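Local coordinates for Non-reducing end beta-L-arabinofuranosidase (Bacteroides thetaiotaomicron, PDB 5MQO), which probably hydrolyses a sugar linkage in complex plant pectin, as a GH127 glycoside hydrolase associated with aceric acid removal, at residues Met335-Ala340 against Met690-Pro695; Thr430-Ile435 against Tyr680-Arg685. All blocks are in the same frame, centred on the assembly; numbering follows the deposited sequence.

Interaction 1 of 2, residues Met335-Ala340 against Met690-Pro695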
loop_
_atom_site.group_PDB
_atom_site.type_symbol
_atom_site.label_atom_id
_atom_site.label_comp_id
_atom_site.label_asym_id
_atom_site.label_seq_id
_atom_site.Cartn_x
_atom_site.Cartn_y
_atom_site.Cartn_z
ATOM N N MET A 335 -6.985 -8.455 -9.113
ATOM C CA MET A 335 -6.062 -8.166 -8.017
ATOM C C MET A 335 -5.629 -9.463 -7.425
ATOM O O MET A 335 -6.460 -10.340 -7.167
ATOM C CB MET A 335 -6.756 -7.358 -6.948
ATOM C CG MET A 335 -5.909 -7.058 -5.732
ATOM S SD MET A 335 -6.797 -6.004 -4.585
ATOM C CE MET A 335 -7.698 -7.276 -3.708
ATOM N N TYR A 336 -4.337 -9.583 -7.175
ATOM C CA TYR A 336 -3.846 -10.750 -6.457
ATOM C C TYR A 336 -4.308 -10.723 -4.979
ATOM O O TYR A 336 -4.581 -9.657 -4.419
ATOM C CB TYR A 336 -2.344 -10.853 -6.585
ATOM C CG TYR A 336 -1.933 -11.193 -7.964
ATOM C CD1 TYR A 336 -1.700 -10.209 -8.922
ATOM C CD2 TYR A 336 -1.755 -12.509 -8.329
ATOM C CE1 TYR A 336 -1.289 -10.544 -10.222
ATOM C CE2 TYR A 336 -1.366 -12.866 -9.611
ATOM C CZ TYR A 336 -1.122 -11.890 -10.562
ATOM O OH TYR A 336 -0.729 -12.273 -11.838
ATOM N N VAL A 337 -4.379 -11.895 -4.357
ATOM C CA VAL A 337 -4.810 -12.038 -2.949
ATOM C C VAL A 337 -3.979 -11.251 -1.919
ATOM O O VAL A 337 -4.455 -10.979 -0.835
ATOM C CB VAL A 337 -4.869 -13.535 -2.574
ATOM C CG1 VAL A 337 -3.456 -14.111 -2.505
ATOM C CG2 VAL A 337 -5.623 -13.773 -1.267
ATOM N N THR A 338 -2.755 -10.880 -2.282
ATOM C CA THR A 338 -1.886 -9.989 -1.517
ATOM C C THR A 338 -2.110 -8.488 -1.752
ATOM O O THR A 338 -1.384 -7.652 -1.197
ATOM C CB THR A 338 -0.416 -10.270 -1.903
ATOM O OG1 THR A 338 -0.213 -10.033 -3.303
ATOM C CG2 THR A 338 -0.047 -11.707 -1.605
ATOM N N GLY A 339 -3.089 -8.140 -2.584
ATOM C CA GLY A 339 -3.369 -6.726 -2.944
ATOM C C GLY A 339 -2.572 -6.209 -4.139
ATOM O O GLY A 339 -2.793 -5.096 -4.602
ATOM N N ALA A 340 -1.677 -7.036 -4.671
ATOM C CA ALA A 340 -0.739 -6.570 -5.681
ATOM C C ALA A 340 -1.461 -6.476 -7.002
ATOM O O ALA A 340 -2.465 -7.153 -7.195
ATOM C CB ALA A 340 0.476 -7.481 -5.786
ATOM N N MET A 690 9.240 -21.129 -3.759
ATOM C CA MET A 690 8.151 -20.483 -3.002
ATOM C C MET A 690 6.837 -20.560 -3.768
ATOM O O MET A 690 6.847 -20.531 -4.994
ATOM C CB MET A 690 8.481 -19.013 -2.706
ATOM C CG MET A 690 7.415 -18.243 -1.909
ATOM S SD MET A 690 6.033 -17.560 -2.866
ATOM C CE MET A 690 6.710 -16.102 -3.619
ATOM N N THR A 691 5.714 -20.648 -3.047
ATOM C CA THR A 691 4.398 -20.536 -3.689
ATOM C C THR A 691 3.405 -20.035 -2.652
ATOM O O THR A 691 3.509 -20.443 -1.497
ATOM C CB THR A 691 3.920 -21.878 -4.317
ATOM O OG1 THR A 691 2.649 -21.705 -4.963
ATOM C CG2 THR A 691 3.772 -22.978 -3.270
ATOM N N VAL A 692 2.470 -19.162 -3.050
ATOM C CA VAL A 692 1.355 -18.795 -2.184
ATOM C C VAL A 692 0.231 -19.818 -2.376
ATOM O O VAL A 692 -0.237 -20.422 -1.424
ATOM C CB VAL A 692 0.851 -17.346 -2.432
ATOM C CG1 VAL A 692 -0.361 -16.988 -1.558
ATOM C CG2 VAL A 692 1.978 -16.345 -2.230
ATOM N N TRP A 693 -0.205 -20.024 -3.607
ATOM C CA TRP A 693 -1.328 -20.934 -3.859
ATOM C C TRP A 693 -0.795 -22.358 -3.948
ATOM O O TRP A 693 0.257 -22.570 -4.554
ATOM C CB TRP A 693 -2.096 -20.535 -5.135
ATOM C CG TRP A 693 -2.857 -19.319 -4.941
ATOM C CD1 TRP A 693 -2.386 -18.068 -5.028
ATOM C CD2 TRP A 693 -4.229 -19.213 -4.569
ATOM N NE1 TRP A 693 -3.380 -17.167 -4.759
ATOM C CE2 TRP A 693 -4.528 -17.845 -4.476
ATOM C CE3 TRP A 693 -5.250 -20.145 -4.344
ATOM C CZ2 TRP A 693 -5.802 -17.370 -4.139
ATOM C CZ3 TRP A 693 -6.522 -19.688 -3.994
ATOM C CH2 TRP A 693 -6.787 -18.310 -3.894
ATOM N N MET A 694 -1.512 -23.301 -3.314
ATOM C CA MET A 694 -1.124 -24.714 -3.259
ATOM C C MET A 694 -2.303 -25.606 -3.644
ATOM O O MET A 694 -3.466 -25.241 -3.432
ATOM C CB MET A 694 -0.653 -25.111 -1.852
ATOM C CG MET A 694 0.658 -24.489 -1.411
ATOM S SD MET A 694 0.984 -24.586 0.380
ATOM C CE MET A 694 -0.226 -23.419 1.016
ATOM N N PRO A 695 -2.010 -26.791 -4.188
ATOM C CA PRO A 695 -3.063 -27.766 -4.428
ATOM C C PRO A 695 -3.889 -28.070 -3.187
ATOM O O PRO A 695 -3.344 -28.246 -2.113
ATOM C CB PRO A 695 -2.290 -29.028 -4.854
ATOM C CG PRO A 695 -0.990 -28.525 -5.384
ATOM C CD PRO A 695 -0.683 -27.286 -4.607
#

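Interaction 2 of 2, residues Thr430-Ile435 against Tyr680-Arg685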
loop_
_atom_site.group_PDB
_atom_site.type_symbol
_atom_site.label_atom_id
_atom_site.label_comp_id
_atom_site.label_asym_id
_atom_site.label_seq_id
_atom_site.Cartn_x
_atom_site.Cartn_y
_atom_site.Cartn_z
ATOM N N THR A 430 9.823 -6.754 -8.704
ATOM C CA THR A 430 8.661 -7.655 -8.819
ATOM C C THR A 430 8.307 -8.369 -7.482
ATOM O O THR A 430 9.183 -8.655 -6.661
ATOM C CB THR A 430 8.888 -8.752 -9.883
ATOM O OG1 THR A 430 10.146 -9.399 -9.653
ATOM C CG2 THR A 430 8.869 -8.178 -11.249
ATOM N N ASN A 431 7.022 -8.684 -7.322
ATOM C CA ASN A 431 6.496 -9.454 -6.207
ATOM C C ASN A 431 5.707 -10.678 -6.707
ATOM O O ASN A 431 4.472 -10.708 -6.620
ATOM C CB ASN A 431 5.594 -8.582 -5.360
ATOM C CG ASN A 431 6.367 -7.581 -4.579
ATOM O OD1 ASN A 431 6.885 -7.878 -3.501
ATOM N ND2 ASN A 431 6.474 -6.398 -5.114
ATOM N N PRO A 432 6.420 -11.709 -7.184
ATOM C CA PRO A 432 5.736 -12.887 -7.684
ATOM C C PRO A 432 5.020 -13.669 -6.584
ATOM O O PRO A 432 5.348 -13.518 -5.413
ATOM C CB PRO A 432 6.888 -13.724 -8.285
ATOM C CG PRO A 432 8.069 -13.376 -7.474
ATOM C CD PRO A 432 7.860 -11.963 -6.985
ATOM N N LEU A 433 4.066 -14.508 -6.985
ATOM C CA LEU A 433 3.416 -15.441 -6.065
ATOM C C LEU A 433 3.897 -16.874 -6.188
ATOM O O LEU A 433 3.270 -17.771 -5.639
ATOM C CB LEU A 433 1.915 -15.388 -6.287
ATOM C CG LEU A 433 1.199 -14.233 -5.568
ATOM C CD1 LEU A 433 1.348 -12.908 -6.348
ATOM C CD2 LEU A 433 -0.268 -14.641 -5.316
ATOM N N ARG A 434 4.981 -17.090 -6.927
ATOM C CA ARG A 434 5.587 -18.408 -7.120
ATOM C C ARG A 434 7.005 -18.290 -7.706
ATOM O O ARG A 434 7.237 -17.536 -8.677
ATOM C CB ARG A 434 4.729 -19.318 -8.055
ATOM C CG ARG A 434 5.213 -20.765 -8.174
ATOM C CD ARG A 434 4.159 -21.775 -8.610
ATOM N NE ARG A 434 2.862 -21.662 -7.918
ATOM C CZ ARG A 434 1.652 -21.964 -8.445
ATOM N NH1 ARG A 434 1.487 -22.414 -9.707
ATOM N NH2 ARG A 434 0.562 -21.798 -7.703
ATOM N N ILE A 435 7.944 -19.030 -7.113
ATOM C CA ILE A 435 9.232 -19.302 -7.743
ATOM C C ILE A 435 9.337 -20.801 -7.904
ATOM O O ILE A 435 9.255 -21.527 -6.929
ATOM C CB ILE A 435 10.434 -18.826 -6.880
ATOM C CG1 ILE A 435 10.344 -17.322 -6.575
ATOM C CG2 ILE A 435 11.760 -19.166 -7.559
ATOM C CD1 ILE A 435 10.635 -16.416 -7.751
ATOM N N TYR A 680 5.093 -11.737 3.250
ATOM C CA TYR A 680 5.966 -10.573 3.284
ATOM C C TYR A 680 7.391 -10.965 3.670
ATOM O O TYR A 680 8.338 -10.416 3.134
ATOM C CB TYR A 680 5.432 -9.486 4.223
ATOM C CG TYR A 680 5.744 -9.690 5.686
ATOM C CD1 TYR A 680 6.920 -9.229 6.236
ATOM C CD2 TYR A 680 4.840 -10.337 6.520
ATOM C CE1 TYR A 680 7.192 -9.424 7.576
ATOM C CE2 TYR A 680 5.113 -10.544 7.865
ATOM C CZ TYR A 680 6.288 -10.090 8.375
ATOM O OH TYR A 680 6.539 -10.283 9.684
ATOM N N ALA A 681 7.524 -11.926 4.584
ATOM C CA ALA A 681 8.823 -12.439 5.038
ATOM C C ALA A 681 9.491 -13.480 4.109
ATOM O O ALA A 681 10.535 -14.045 4.488
ATOM C CB ALA A 681 8.660 -13.053 6.422
ATOM N N TRP A 682 8.936 -13.742 2.915
ATOM C CA TRP A 682 9.575 -14.702 2.016
ATOM C C TRP A 682 10.923 -14.163 1.536
ATOM O O TRP A 682 11.184 -12.955 1.607
ATOM C CB TRP A 682 8.665 -15.157 0.861
ATOM C CG TRP A 682 8.784 -14.452 -0.395
ATOM C CD1 TRP A 682 8.144 -13.330 -0.744
ATOM C CD2 TRP A 682 9.564 -14.838 -1.519
ATOM N NE1 TRP A 682 8.467 -12.972 -2.011
ATOM C CE2 TRP A 682 9.353 -13.879 -2.515
ATOM C CE3 TRP A 682 10.444 -15.905 -1.781
ATOM C CZ2 TRP A 682 9.971 -13.945 -3.786
ATOM C CZ3 TRP A 682 11.075 -15.965 -3.036
ATOM C CH2 TRP A 682 10.826 -14.990 -4.025
ATOM N N GLY A 683 11.780 -15.092 1.113
ATOM C CA GLY A 683 13.062 -14.772 0.522
ATOM C C GLY A 683 14.036 -14.055 1.434
ATOM O O GLY A 683 14.802 -13.253 0.952
ATOM N N ASN A 684 14.014 -14.326 2.735
ATOM C CA ASN A 684 15.031 -13.799 3.663
ATOM C C ASN A 684 15.992 -14.910 4.140
ATOM O O ASN A 684 16.803 -14.669 5.036
ATOM C CB ASN A 684 14.362 -13.128 4.893
ATOM C CG ASN A 684 13.713 -11.800 4.561
ATOM O OD1 ASN A 684 14.354 -10.758 4.598
ATOM N ND2 ASN A 684 12.435 -11.834 4.230
ATOM N N ARG A 685 15.899 -16.116 3.569
ATOM C CA ARG A 685 16.687 -17.265 4.023
ATOM C C ARG A 685 17.333 -17.966 2.821
ATOM O O ARG A 685 17.390 -19.187 2.721
ATOM C CB ARG A 685 15.788 -18.206 4.809
ATOM C CG ARG A 685 15.188 -17.587 6.065
ATOM C CD ARG A 685 14.169 -18.516 6.732
ATOM N NE ARG A 685 13.008 -18.743 5.870
ATOM C CZ ARG A 685 12.034 -19.620 6.085
ATOM N NH1 ARG A 685 11.058 -19.720 5.196
ATOM N NH2 ARG A 685 12.029 -20.401 7.154
#

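Interaction 1 of 2, residues Met335-Ala340 against Met690-Pro695
Val337 meets Val692 and Trp693 with one methyl branch, CG1. This methyl lies 3.8 Å from NE1 of the Trp693 indole and 4.3 Å from CG1 of Val692. Its chi1 of 70° places CG1 between the backbone N and the carbonyl carbon. CG2 stands anti to the backbone N. The methyl comes to the pyrrole side of the indole at a slant, neither over its face nor at its edge. Val337 CB is 4.2 Å from Trp693 CZ2, so the valine also reaches the neighbouring six-membered ring. The Trp693 CB does not point at the loop. With chi1 at -72°, CG lies anti to the carbonyl carbon, and the indole swings across to Val337. The CB of Val692 points toward the loop, and its CG1 meets the same methyl.

Val337 sits in a type I turn from Tyr336 to Gly339, closed by Gly339 N to Tyr336 O at 2.8 Å. Its CB bond points toward the strand segment. On the other side, Thr691 OG1 donates to Trp693 O at 2.6 Å, a bond that spans Val692, where strand 690-697 is interrupted. Thr691 OG1 also bonds to Arg434. Val692 packs further on Val598, Val605 and Cys607, and Trp693 lies on Gln596 and Val598.

The loop after helix 317-333 thus rests on the C-terminal beta sheet. The two segments bury 123 Å² between them, and their meeting is apolar. Van der Waals contact joins them, while the polar bonds fix the shape of each segment separately.

Interaction 2 of 2, residues Thr430-Ile435 against Tyr680-Arg685
Trp682 overlaps Ile435 and Pro432 with the six-membered ring of its indole. Ile435 CG1 comes closest, 3.5 Å from Trp682 CH2. It also approaches CZ3, at 3.9 Å. Ile435 CD1 adds a second touch on CH2 at 4.0 Å. The isoleucine chi1 of -58° sets CG1 beside the backbone N and anti to the carbonyl carbon, which leads this branch to the ring. Pro432 CG meets CZ2 at 4.2 Å. Both side chains cross the tryptophan at about a right angle, and both carbons approach its ring obliquely.

The loop carrying the tryptophan has its own polar brace. Asn684 ND2 donates to Ala681 O at 2.9 Å with an N-H...O angle of 160°, from above the carbonyl plane. Gly683 follows Trp682 with a positive phi of 63°, a conformation that suits glycine. Its N bonds to Glu609, and Trp682 O accepts from Arg449. The indole also touches Met690, Cys607 and Glu609.

Ile435 belongs to the short strand 434-435, which runs antiparallel to strand 690-697. Trp682 lies in the loop joining strands 670-678 and 690-697. This is a hydrophobic interface between a beta sheet and a connecting loop, where the catalytic and C-terminal regions of the GH127 chain meet.

How the interactions relate
From the N terminus, the chain first passes the 335-340 loop, after helix 317-333. It then runs through helices 382-399 and 402-416 to 430-435, and on through the later beta strands to 680-685 and 690-695. Interaction 2 closes a loop of 244 residues. Interaction 1 closes a longer one of 349 residues that encloses it, so the two nest and do not cross. Their centres lie about 10 Å apart. They touch directly where Met690 O probably accepts from Ile435 N, 2.8 Å away, pairing strands 690-697 and 434-435. Together they tie two parts of the catalytic region to the C-terminal sheet.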